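Local coordinates for protein methyltransferase (Streptococcus pyogenes, PDB 2ESR) that probably transfers methyl groups from S-adenosylmethionine to its substrate, as expected of a class I, Rossmann-like methyltransferase, at residues Arg92-Leu97 against Ile119-Ala124; Asp102-Asp107 against Asn126-Gln131; Val132-Glu137 against Ala149-Trp154. All coordinates share one frame; numbering follows the deposited sequence.

Contact 1: residues Arg92-Leu97 against Ile119-Ala124; sequences RAIDCL and IEALAA
Ile-94 lays the end of its side chain against Ala-121, with CD1 of Ile-94 resting 4.0 Å from CB of Ala-121. Nearer its root the same branch crosses Leu-122 at about a right angle, CG1 of Ile-94 lying 4.0 Å from CD2 of Leu-122. A staggered first torsion (chi1 -66°) sets CG1 of Ile-94 beside its backbone N, and an extended second torsion (174°) carries CD1 straight out to the neighbouring helix. The branch methyl CG2 of Ile-94 instead comes near the carbonyl of Ala-121, 4.1 Å from its O. Leu-122 reaches across with CD2 and also packs on Leu-36 and Val-104 of the sheet. These two helices, 90-96 and 111-124, are successive crossover helices of the Rossmann-like fold and cover the same face of its sheet, one on the way into strand 101-106 and the other on the way out. No hydrogen bond joins them here. The CA atoms of Ile-94 and Leu-122 are 6.7 Å apart, close enough for short aliphatic groups to fill the gap. Leu-127 packs on Ile-94 as well, and Cys-96, a little further along, makes backbone hydrogen bonds to the second subunit.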
# COMPACT_ATOMS: atom_id res chain seq x y z
N ARG A 92 -7.73 -4.62 12.10
CA ARG A 92 -7.93 -5.41 10.89
C ARG A 92 -6.73 -5.20 9.97
O ARG A 92 -6.21 -6.14 9.38
CB ARG A 92 -9.20 -4.96 10.17
CG ARG A 92 -10.50 -5.25 10.90
CD ARG A 92 -11.56 -4.21 10.55
NE ARG A 92 -11.65 -3.96 9.11
CZ ARG A 92 -12.28 -2.93 8.57
NH1 ARG A 92 -12.89 -2.04 9.34
NH2 ARG A 92 -12.33 -2.79 7.25
N ALA A 93 -6.32 -3.94 9.84
CA ALA A 93 -5.20 -3.58 8.98
C ALA A 93 -3.94 -4.37 9.34
O ALA A 93 -3.32 -4.97 8.47
CB ALA A 93 -4.92 -2.07 9.07
N ILE A 94 -3.58 -4.38 10.62
CA ILE A 94 -2.39 -5.09 11.06
C ILE A 94 -2.37 -6.55 10.62
O ILE A 94 -1.31 -7.10 10.33
CB ILE A 94 -2.24 -4.98 12.60
CG1 ILE A 94 -1.95 -3.52 12.98
CG2 ILE A 94 -1.10 -5.88 13.09
CD1 ILE A 94 -1.91 -3.26 14.48
N ASP A 95 -3.54 -7.18 10.56
CA ASP A 95 -3.62 -8.58 10.15
C ASP A 95 -3.43 -8.78 8.64
O ASP A 95 -3.19 -9.89 8.18
CB ASP A 95 -4.97 -9.18 10.57
CG ASP A 95 -5.06 -9.39 12.07
OD1 ASP A 95 -4.21 -10.12 12.61
OD2 ASP A 95 -5.99 -8.84 12.70
N CYS A 96 -3.54 -7.69 7.88
CA CYS A 96 -3.40 -7.77 6.43
C CYS A 96 -2.07 -7.25 5.90
O CYS A 96 -1.72 -7.49 4.75
CB CYS A 96 -4.55 -7.01 5.77
SG CYS A 96 -6.19 -7.64 6.23
N LEU A 97 -1.33 -6.54 6.75
CA LEU A 97 -0.03 -5.99 6.36
C LEU A 97 1.02 -7.09 6.28
O LEU A 97 0.93 -8.10 6.97
CB LEU A 97 0.42 -4.94 7.39
CG LEU A 97 -0.55 -3.78 7.59
CD1 LEU A 97 -0.05 -2.89 8.73
CD2 LEU A 97 -0.66 -2.99 6.30
N ILE A 119 1.26 -1.74 19.52
CA ILE A 119 2.67 -2.11 19.42
C ILE A 119 2.84 -3.60 19.69
O ILE A 119 3.64 -4.28 19.04
CB ILE A 119 3.53 -1.26 20.39
CG1 ILE A 119 3.48 0.20 19.93
CG2 ILE A 119 4.96 -1.77 20.41
CD1 ILE A 119 4.24 1.17 20.81
N GLU A 120 2.07 -4.13 20.64
CA GLU A 120 2.13 -5.56 20.92
C GLU A 120 1.70 -6.34 19.69
O GLU A 120 2.32 -7.34 19.33
CB GLU A 120 1.22 -5.91 22.10
CG GLU A 120 1.73 -5.45 23.45
CD GLU A 120 2.84 -6.33 23.99
OE1 GLU A 120 3.37 -6.01 25.08
OE2 GLU A 120 3.19 -7.34 23.34
N ALA A 121 0.65 -5.86 19.02
CA ALA A 121 0.15 -6.54 17.83
C ALA A 121 1.15 -6.47 16.68
O ALA A 121 1.38 -7.47 15.99
CB ALA A 121 -1.18 -5.95 17.39
N LEU A 122 1.75 -5.30 16.48
CA LEU A 122 2.73 -5.12 15.41
C LEU A 122 3.94 -6.03 15.64
O LEU A 122 4.47 -6.62 14.69
CB LEU A 122 3.20 -3.67 15.35
CG LEU A 122 2.21 -2.64 14.81
CD1 LEU A 122 2.72 -1.24 15.10
CD2 LEU A 122 2.00 -2.86 13.30
N ALA A 123 4.36 -6.13 16.90
CA ALA A 123 5.51 -6.96 17.25
C ALA A 123 5.21 -8.44 17.04
O ALA A 123 6.05 -9.19 16.54
CB ALA A 123 5.91 -6.71 18.70
N ALA A 124 4.01 -8.86 17.43
CA ALA A 124 3.60 -10.26 17.30
C ALA A 124 3.50 -10.69 15.84
O ALA A 124 3.71 -11.86 15.52
CB ALA A 124 2.27 -10.49 18.00

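Contact 2: residues Asp102-Asp107 against Asn126-Gln131; sequences DLVFLD and NLLSEQ
Asp-102 and Ser-129 are bridged by water. One water links the side chains: it donates to OD2 of Asp-102 at a short 2.5 Å and lies 2.8 Å from OG of Ser-129. A second water joins the backbones, donating to the carbonyl O of Asp-102 and to the carbonyl O of Gln-131, each 2.8 Å away. Two carbonyl oxygens, both acceptors and unable to bond to each other, are bridged by a shared donor.

OD2 of Asp-102 stands 3.5 Å from OG of Ser-129, and the CA atoms of these residues are 5.3 Å apart. With chi1 at 75°, the hydroxyl of Ser-129 sits between its own backbone N and carbonyl carbon, turned toward the backbone of Asp-102; it also makes a weak bond to the carbonyl of Phe-101. The other carboxylate oxygen of Asp-102, OD1, accepts a hydrogen bond from the backbone N of Arg-34, which ties the group to the next strand.

The apolar part is one pair of methyls: CG2 of Val-104 meets CD2 of Leu-128 at 3.9 Å, the two side chains crossing at about a right angle. Leu-128 also leans on Leu-122 of the helix behind.

That helix ends in a Schellman motif, with Asn-126 at positive phi as its C-prime residue, and the chain then doubles back past the start of strand 101-106 before entering strand 132-139. The whole is the return leg of a beta-alpha-beta crossover between neighbouring parallel strands. At the far end of strand 101-106, Asp-107 opens an Asp-Pro-Pro-Tyr sequence, a motif characteristic of amino-group methyltransferases.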
# COMPACT_ATOMS: atom_id res chain seq x y z
N ASP A 102 9.76 0.60 8.73
CA ASP A 102 10.88 1.28 9.37
C ASP A 102 10.48 2.43 10.28
O ASP A 102 11.21 2.78 11.22
CB ASP A 102 11.83 1.79 8.29
CG ASP A 102 12.21 0.71 7.29
OD1 ASP A 102 11.64 0.69 6.18
OD2 ASP A 102 13.07 -0.12 7.63
N LEU A 103 9.32 3.01 10.01
CA LEU A 103 8.83 4.13 10.80
C LEU A 103 7.32 3.98 10.95
O LEU A 103 6.60 3.87 9.97
CB LEU A 103 9.18 5.44 10.09
CG LEU A 103 8.70 6.78 10.69
CD1 LEU A 103 9.20 6.94 12.13
CD2 LEU A 103 9.22 7.92 9.82
N VAL A 104 6.86 3.99 12.19
CA VAL A 104 5.44 3.84 12.46
C VAL A 104 4.95 5.02 13.27
O VAL A 104 5.57 5.40 14.26
CB VAL A 104 5.18 2.53 13.25
CG1 VAL A 104 3.69 2.37 13.54
CG2 VAL A 104 5.69 1.33 12.46
N PHE A 105 3.85 5.63 12.83
CA PHE A 105 3.27 6.75 13.56
C PHE A 105 1.98 6.28 14.21
O PHE A 105 1.12 5.68 13.54
CB PHE A 105 2.98 7.91 12.61
CG PHE A 105 4.21 8.62 12.13
CD1 PHE A 105 5.00 9.34 13.02
CD2 PHE A 105 4.61 8.55 10.80
CE1 PHE A 105 6.17 9.97 12.59
CE2 PHE A 105 5.77 9.18 10.36
CZ PHE A 105 6.56 9.89 11.26
N LEU A 106 1.83 6.56 15.50
CA LEU A 106 0.64 6.15 16.25
C LEU A 106 0.09 7.31 17.07
O LEU A 106 0.76 7.85 17.94
CB LEU A 106 0.96 5.00 17.22
CG LEU A 106 1.57 3.70 16.71
CD1 LEU A 106 1.71 2.74 17.90
CD2 LEU A 106 0.70 3.07 15.63
N ASP A 107 -1.15 7.68 16.77
CA ASP A 107 -1.84 8.75 17.50
C ASP A 107 -3.30 8.30 17.50
O ASP A 107 -4.13 8.82 16.75
CB ASP A 107 -1.70 10.10 16.79
CG ASP A 107 -2.32 11.24 17.59
OD1 ASP A 107 -2.09 12.42 17.24
OD2 ASP A 107 -3.06 10.95 18.55
N ASN A 126 5.41 -9.55 13.50
CA ASN A 126 6.73 -9.29 12.92
C ASN A 126 6.68 -8.27 11.80
O ASN A 126 7.26 -8.47 10.73
CB ASN A 126 7.35 -10.59 12.41
CG ASN A 126 7.31 -11.68 13.45
OD1 ASN A 126 6.38 -12.49 13.49
ND2 ASN A 126 8.32 -11.71 14.32
N LEU A 127 5.99 -7.17 12.05
CA LEU A 127 5.83 -6.11 11.07
C LEU A 127 6.79 -4.94 11.28
O LEU A 127 6.73 -3.95 10.55
CB LEU A 127 4.40 -5.58 11.10
CG LEU A 127 3.32 -6.58 10.66
CD1 LEU A 127 1.94 -6.03 10.99
CD2 LEU A 127 3.46 -6.84 9.18
N LEU A 128 7.66 -5.05 12.28
CA LEU A 128 8.61 -3.98 12.58
C LEU A 128 10.04 -4.30 12.18
O LEU A 128 10.56 -5.37 12.51
CB LEU A 128 8.58 -3.67 14.08
CG LEU A 128 7.21 -3.33 14.69
CD1 LEU A 128 7.36 -3.11 16.18
CD2 LEU A 128 6.64 -2.08 14.02
N SER A 129 10.69 -3.38 11.49
CA SER A 129 12.07 -3.61 11.08
C SER A 129 12.94 -3.62 12.33
O SER A 129 12.52 -3.15 13.39
CB SER A 129 12.55 -2.50 10.14
OG SER A 129 12.80 -1.31 10.87
N GLU A 130 14.15 -4.16 12.20
CA GLU A 130 15.08 -4.20 13.32
C GLU A 130 15.31 -2.80 13.87
O GLU A 130 15.28 -2.57 15.08
CB GLU A 130 16.42 -4.78 12.86
CG GLU A 130 16.37 -6.25 12.48
CD GLU A 130 16.31 -7.16 13.69
OE1 GLU A 130 15.35 -7.04 14.48
OE2 GLU A 130 17.23 -8.00 13.86
N GLN A 131 15.51 -1.86 12.95
CA GLN A 131 15.79 -0.46 13.30
C GLN A 131 14.57 0.44 13.30
O GLN A 131 14.67 1.65 13.10
CB GLN A 131 16.83 0.10 12.33
CG GLN A 131 18.16 -0.61 12.40
CD GLN A 131 18.78 -0.51 13.78
OE1 GLN A 131 18.90 0.59 14.33
NE2 GLN A 131 19.18 -1.64 14.34
O HOH W 1 13.94 3.13 10.89
O HOH W 2 14.80 0.05 9.46

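Contact 3: residues Val132-Glu137 against Ala149-Trp154; sequences VMVVCE and ATLGIW
Two torsions bring Met-133 and Trp-154 together: the selenomethionine chain of Met-133 is extended at its second torsion (chi2 -175°), which delivers SE to the indole, while CG of Trp-154 stands anti to its backbone N (chi1 169°), swinging the ring toward strand 132-139. SE of Met-133 then lies 4.0 Å from CZ3 of Trp-154. The selenium is 5.1 Å from the centroid of the six-membered ring and 59° off its normal, an oblique variant of the Met-aromatic contact. A second, wholly aliphatic cluster gathers round Leu-151. Its CD2 touches CG2 of Val-134 at 3.7 Å, with the side chains crossing at about a right angle, and lies 4.5 Å from CG1 of Val-132, so a single methyl serves both valines. Met-133 and Val-134, being successive residues of an extended strand, project to opposite faces of the sheet, and the contact therefore has a part on each. The strand axes come no closer than 9.0 Å, because strand 162-169 runs between them, pairing with Val-134 through Tyr-167. On one face Trp-154 packs on Val-166 of that strand and meets His-175 of the C-terminal histidine tag; on the other, Leu-151 and Val-134 both lie against Ile-119 of helix 111-124.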
# COMPACT_ATOMS: atom_id res chain seq x y z
N VAL A 132 13.41 -0.15 13.56
CA VAL A 132 12.17 0.61 13.57
C VAL A 132 12.10 1.71 14.62
O VAL A 132 12.71 1.62 15.69
CB VAL A 132 10.95 -0.32 13.80
CG1 VAL A 132 10.96 -0.83 15.22
CG2 VAL A 132 9.64 0.40 13.50
N MSE A 133 11.36 2.77 14.30
CA MSE A 133 11.09 3.84 15.22
C MSE A 133 9.56 3.92 15.26
O MSE A 133 8.92 4.11 14.21
CB MSE A 133 11.67 5.17 14.74
CG MSE A 133 13.16 5.29 14.98
SE MSE A 133 13.75 7.05 14.46
CE MSE A 133 13.63 6.84 12.57
N VAL A 134 8.98 3.70 16.43
CA VAL A 134 7.53 3.79 16.60
C VAL A 134 7.31 5.11 17.34
O VAL A 134 7.63 5.25 18.54
CB VAL A 134 6.95 2.61 17.41
CG1 VAL A 134 5.44 2.78 17.57
CG2 VAL A 134 7.24 1.30 16.69
N VAL A 135 6.79 6.08 16.61
CA VAL A 135 6.56 7.43 17.11
C VAL A 135 5.13 7.64 17.56
O VAL A 135 4.19 7.54 16.76
CB VAL A 135 6.91 8.47 16.03
CG1 VAL A 135 6.71 9.87 16.57
CG2 VAL A 135 8.34 8.27 15.57
N CYS A 136 4.97 7.95 18.84
CA CYS A 136 3.66 8.16 19.42
C CYS A 136 3.45 9.61 19.81
O CYS A 136 4.26 10.17 20.54
CB CYS A 136 3.50 7.29 20.66
SG CYS A 136 3.88 5.55 20.41
N GLU A 137 2.37 10.21 19.32
CA GLU A 137 2.06 11.59 19.69
C GLU A 137 0.80 11.50 20.53
O GLU A 137 -0.20 10.92 20.10
CB GLU A 137 1.84 12.46 18.44
CG GLU A 137 1.49 13.90 18.78
CD GLU A 137 1.51 14.81 17.56
OE1 GLU A 137 1.03 14.37 16.49
OE2 GLU A 137 1.98 15.96 17.68
N ALA A 149 6.36 -4.96 24.70
CA ALA A 149 6.86 -6.07 23.90
C ALA A 149 8.39 -6.00 23.91
O ALA A 149 9.00 -5.87 24.97
CB ALA A 149 6.33 -5.97 22.47
N THR A 150 9.01 -6.05 22.74
CA THR A 150 10.46 -5.99 22.65
C THR A 150 10.98 -4.57 22.51
O THR A 150 12.18 -4.35 22.36
CB THR A 150 10.97 -6.80 21.45
OG1 THR A 150 10.46 -6.22 20.24
CG2 THR A 150 10.49 -8.24 21.55
N LEU A 151 10.09 -3.59 22.58
CA LEU A 151 10.50 -2.21 22.43
C LEU A 151 10.64 -1.43 23.73
O LEU A 151 10.08 -1.81 24.76
CB LEU A 151 9.54 -1.47 21.50
CG LEU A 151 9.44 -1.96 20.06
CD1 LEU A 151 8.58 -3.22 19.99
CD2 LEU A 151 8.84 -0.87 19.19
N GLY A 152 11.40 -0.34 23.66
CA GLY A 152 11.62 0.51 24.81
C GLY A 152 11.66 1.97 24.40
O GLY A 152 12.00 2.29 23.26
N ILE A 153 11.34 2.86 25.32
CA ILE A 153 11.36 4.29 25.02
C ILE A 153 12.77 4.78 24.78
O ILE A 153 13.66 4.62 25.63
CB ILE A 153 10.72 5.13 26.14
CG1 ILE A 153 9.24 4.79 26.28
CG2 ILE A 153 10.90 6.61 25.83
CD1 ILE A 153 8.53 5.52 27.42
N TRP A 154 12.98 5.39 23.62
CA TRP A 154 14.27 5.93 23.24
C TRP A 154 14.30 7.42 23.56
O TRP A 154 15.24 7.92 24.18
CB TRP A 154 14.51 5.71 21.75
CG TRP A 154 15.68 6.44 21.18
CD1 TRP A 154 16.96 6.47 21.67
CD2 TRP A 154 15.69 7.23 19.98
NE1 TRP A 154 17.76 7.22 20.85
CE2 TRP A 154 17.01 7.70 19.81
CE3 TRP A 154 14.72 7.57 19.04
CZ2 TRP A 154 17.38 8.50 18.73
CZ3 TRP A 154 15.08 8.38 17.97
CH2 TRP A 154 16.41 8.83 17.82

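In the fold
From the N terminus, contact 1 opens on helix 90-96 and contact 2 on strand 101-106; helix 111-124 then closes contact 1, and the turn after it closes contact 2, so the two loops cross. Between them they bind neighbouring crossover helices to each other and fasten the central strand to the chain returning from the second. Contact 3 follows in series, closing a short helix-free excursion through strand 147-148. Its first strand, 132-139, pairs in parallel with strand 101-106 of contact 2, Val-104 and Leu-106 bonding to Val-135. Ile-119 in the segment 119-124 touches Leu-106, Val-134 and Leu-151, joining the helical layer to the parallel and antiparallel parts of the sheet.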